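Local coordinates for protein sulfurtransferase (Azotobacter vinelandii, PDB 1E0C) that probably transfers sulfur from thiosulfate to cyanide through an enzyme-bound persulfide, as a two-domain rhodanese, at residues A[9-14]-A[109-114]. Sequence-based numbering, arbitrary orientation.
Sequences LVIEPA and RYHYLN
Asn-114 reaches across to Val-10, Ile-11 and Glu-12 at the point where strand 110-113 ends. Starting from its backbone, Asn-114 CB lies 3.3 Å from Ile-11 O, the carbonyl that also takes a hydrogen bond from the backbone N of Asn-114 (2.8 Å). With CG anti to the backbone N (chi1 -152°), the amide group crosses Val-10 obliquely, Val-10 CG1 lying 3.4 Å from Asn-114 CG. At the tip, Asn-114 ND2 gives a nearly straight hydrogen bond to Glu-12 OE2 (3.0 Å), in the plane of its own amide but 25° out of the carboxylate plane, on the syn side of a carboxylate turned 70° from it; OD1 is held by the backbone N of Ile-207. Glu-12, the N-cap residue of helix 13-17, bends at chi2 to bring OE2 here, while OE1 makes a salt bridge to Arg-206. With an alanine in place of Glu-12, Asn-114 ND2 and Arg-206 would probably lose their shared carboxylate partner. Strand 10-11 is an edge strand of the parallel sheet of the N-terminal rhodanese domain, paired with 110-113 by Tyr-112 N to Leu-9 O and Ile-11 N to Tyr-112 O. Val-10 CG2 meets the Tyr-112 ring at its edge, on the face also packed by helix 235-245. On the opposite face, Ile-11 CG2 approaches His-111 ND1 (3.5 Å), which is hydrogen-bonded to Pro-8 O. Leu-113, on the same face as Ile-11, brings CD1 to 3.5 Å from Pro-13 N at the start of helix 13-17.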
loop_
_atom_site.group_PDB
_atom_site.type_symbol
_atom_site.label_atom_id
_atom_site.label_comp_id
_atom_site.label_asym_id
_atom_site.label_seq_id
_atom_site.Cartn_x
_atom_site.Cartn_y
_atom_site.Cartn_z
ATOM N N LEU A 9 -9.288 10.459 -1.037
ATOM C CA LEU A 9 -8.220 9.626 -0.468
ATOM C C LEU A 9 -6.852 10.131 -0.895
ATOM O O LEU A 9 -5.942 10.285 -0.076
ATOM C CB LEU A 9 -8.415 8.180 -0.914
ATOM C CG LEU A 9 -7.666 7.095 -0.140
ATOM C CD1 LEU A 9 -8.227 5.718 -0.499
ATOM C CD2 LEU A 9 -6.176 7.144 -0.429
ATOM N N VAL A 10 -6.676 10.322 -2.201
ATOM C CA VAL A 10 -5.395 10.791 -2.732
ATOM C C VAL A 10 -5.367 12.313 -2.721
ATOM O O VAL A 10 -6.259 12.951 -3.292
ATOM C CB VAL A 10 -5.162 10.257 -4.153
ATOM C CG1 VAL A 10 -3.931 10.874 -4.791
ATOM C CG2 VAL A 10 -5.056 8.732 -4.137
ATOM N N ILE A 11 -4.480 12.885 -1.908
ATOM C CA ILE A 11 -4.407 14.344 -1.803
ATOM C C ILE A 11 -3.107 14.858 -2.381
ATOM O O ILE A 11 -2.160 14.106 -2.597
ATOM C CB ILE A 11 -4.566 14.793 -0.336
ATOM C CG1 ILE A 11 -3.328 14.398 0.476
ATOM C CG2 ILE A 11 -5.816 14.151 0.254
ATOM C CD1 ILE A 11 -3.398 14.832 1.935
ATOM N N GLU A 12 -3.033 16.167 -2.647
ATOM C CA GLU A 12 -1.812 16.724 -3.225
ATOM C C GLU A 12 -0.954 17.359 -2.128
ATOM O O GLU A 12 -1.446 17.678 -1.047
ATOM C CB GLU A 12 -2.202 17.796 -4.262
ATOM C CG GLU A 12 -3.034 17.230 -5.418
ATOM C CD GLU A 12 -2.231 16.291 -6.296
ATOM O OE1 GLU A 12 -1.021 16.536 -6.461
ATOM O OE2 GLU A 12 -2.782 15.299 -6.826
ATOM N N PRO A 13 0.308 17.584 -2.426
ATOM C CA PRO A 13 1.223 18.251 -1.507
ATOM C C PRO A 13 0.656 19.543 -0.961
ATOM O O PRO A 13 0.780 19.825 0.235
ATOM C CB PRO A 13 2.464 18.482 -2.356
ATOM C CG PRO A 13 2.455 17.329 -3.318
ATOM C CD PRO A 13 0.993 17.168 -3.678
ATOM N N ALA A 14 0.041 20.375 -1.814
ATOM C CA ALA A 14 -0.562 21.613 -1.340
ATOM C C ALA A 14 -1.589 21.371 -0.247
ATOM O O ALA A 14 -1.682 22.163 0.696
ATOM C CB ALA A 14 -1.211 22.386 -2.489
ATOM N N ARG A 109 -10.099 6.705 8.655
ATOM C CA ARG A 109 -9.685 7.964 8.039
ATOM C C ARG A 109 -8.225 8.008 7.684
ATOM O O ARG A 109 -7.341 7.938 8.535
ATOM C CB ARG A 109 -10.094 9.125 8.980
ATOM C CG ARG A 109 -11.592 9.013 9.244
ATOM C CD ARG A 109 -12.157 10.075 10.156
ATOM N NE ARG A 109 -13.613 10.133 10.004
ATOM C CZ ARG A 109 -14.470 10.557 10.919
ATOM N NH1 ARG A 109 -14.037 10.997 12.092
ATOM N NH2 ARG A 109 -15.772 10.560 10.660
ATOM N N TYR A 110 -7.946 8.097 6.379
ATOM C CA TYR A 110 -6.577 8.172 5.907
ATOM C C TYR A 110 -6.509 8.703 4.477
ATOM O O TYR A 110 -7.492 8.758 3.740
ATOM C CB TYR A 110 -5.850 6.836 5.992
ATOM C CG TYR A 110 -6.567 5.691 5.313
ATOM C CD1 TYR A 110 -6.659 5.629 3.929
ATOM C CD2 TYR A 110 -7.142 4.674 6.064
ATOM C CE1 TYR A 110 -7.320 4.581 3.315
ATOM C CE2 TYR A 110 -7.807 3.621 5.455
ATOM C CZ TYR A 110 -7.880 3.580 4.077
ATOM O OH TYR A 110 -8.542 2.542 3.457
ATOM N N HIS A 111 -5.330 9.210 4.144
ATOM C CA HIS A 111 -5.060 9.784 2.836
ATOM C C HIS A 111 -3.681 9.347 2.362
ATOM O O HIS A 111 -2.785 9.091 3.171
ATOM C CB HIS A 111 -5.070 11.331 2.906
ATOM C CG HIS A 111 -6.395 11.853 3.376
ATOM N ND1 HIS A 111 -7.443 12.085 2.515
ATOM C CD2 HIS A 111 -6.861 12.082 4.629
ATOM C CE1 HIS A 111 -8.509 12.455 3.213
ATOM N NE2 HIS A 111 -8.186 12.443 4.495
ATOM N N TYR A 112 -3.525 9.306 1.049
ATOM C CA TYR A 112 -2.245 9.080 0.417
ATOM C C TYR A 112 -1.758 10.402 -0.191
ATOM O O TYR A 112 -2.546 11.088 -0.843
ATOM C CB TYR A 112 -2.366 8.067 -0.738
ATOM C CG TYR A 112 -1.108 8.000 -1.576
ATOM C CD1 TYR A 112 0.105 7.678 -0.989
ATOM C CD2 TYR A 112 -1.127 8.261 -2.945
ATOM C CE1 TYR A 112 1.268 7.595 -1.718
ATOM C CE2 TYR A 112 0.036 8.179 -3.688
ATOM C CZ TYR A 112 1.230 7.853 -3.077
ATOM O OH TYR A 112 2.394 7.787 -3.798
ATOM N N LEU A 113 -0.510 10.747 0.096
ATOM C CA LEU A 113 0.073 11.947 -0.510
ATOM C C LEU A 113 0.518 11.603 -1.933
ATOM O O LEU A 113 1.473 10.858 -2.138
ATOM C CB LEU A 113 1.296 12.417 0.292
ATOM C CG LEU A 113 2.053 13.597 -0.340
ATOM C CD1 LEU A 113 1.128 14.812 -0.411
ATOM C CD2 LEU A 113 3.304 13.923 0.463
ATOM N N ASN A 114 -0.209 12.127 -2.917
ATOM C CA ASN A 114 0.085 11.802 -4.315
ATOM C C ASN A 114 1.518 12.097 -4.698
ATOM O O ASN A 114 1.981 13.238 -4.590
ATOM C CB ASN A 114 -0.880 12.588 -5.218
ATOM C CG ASN A 114 -1.130 11.867 -6.534
ATOM O OD1 ASN A 114 -0.674 10.745 -6.728
ATOM N ND2 ASN A 114 -1.865 12.514 -7.431
#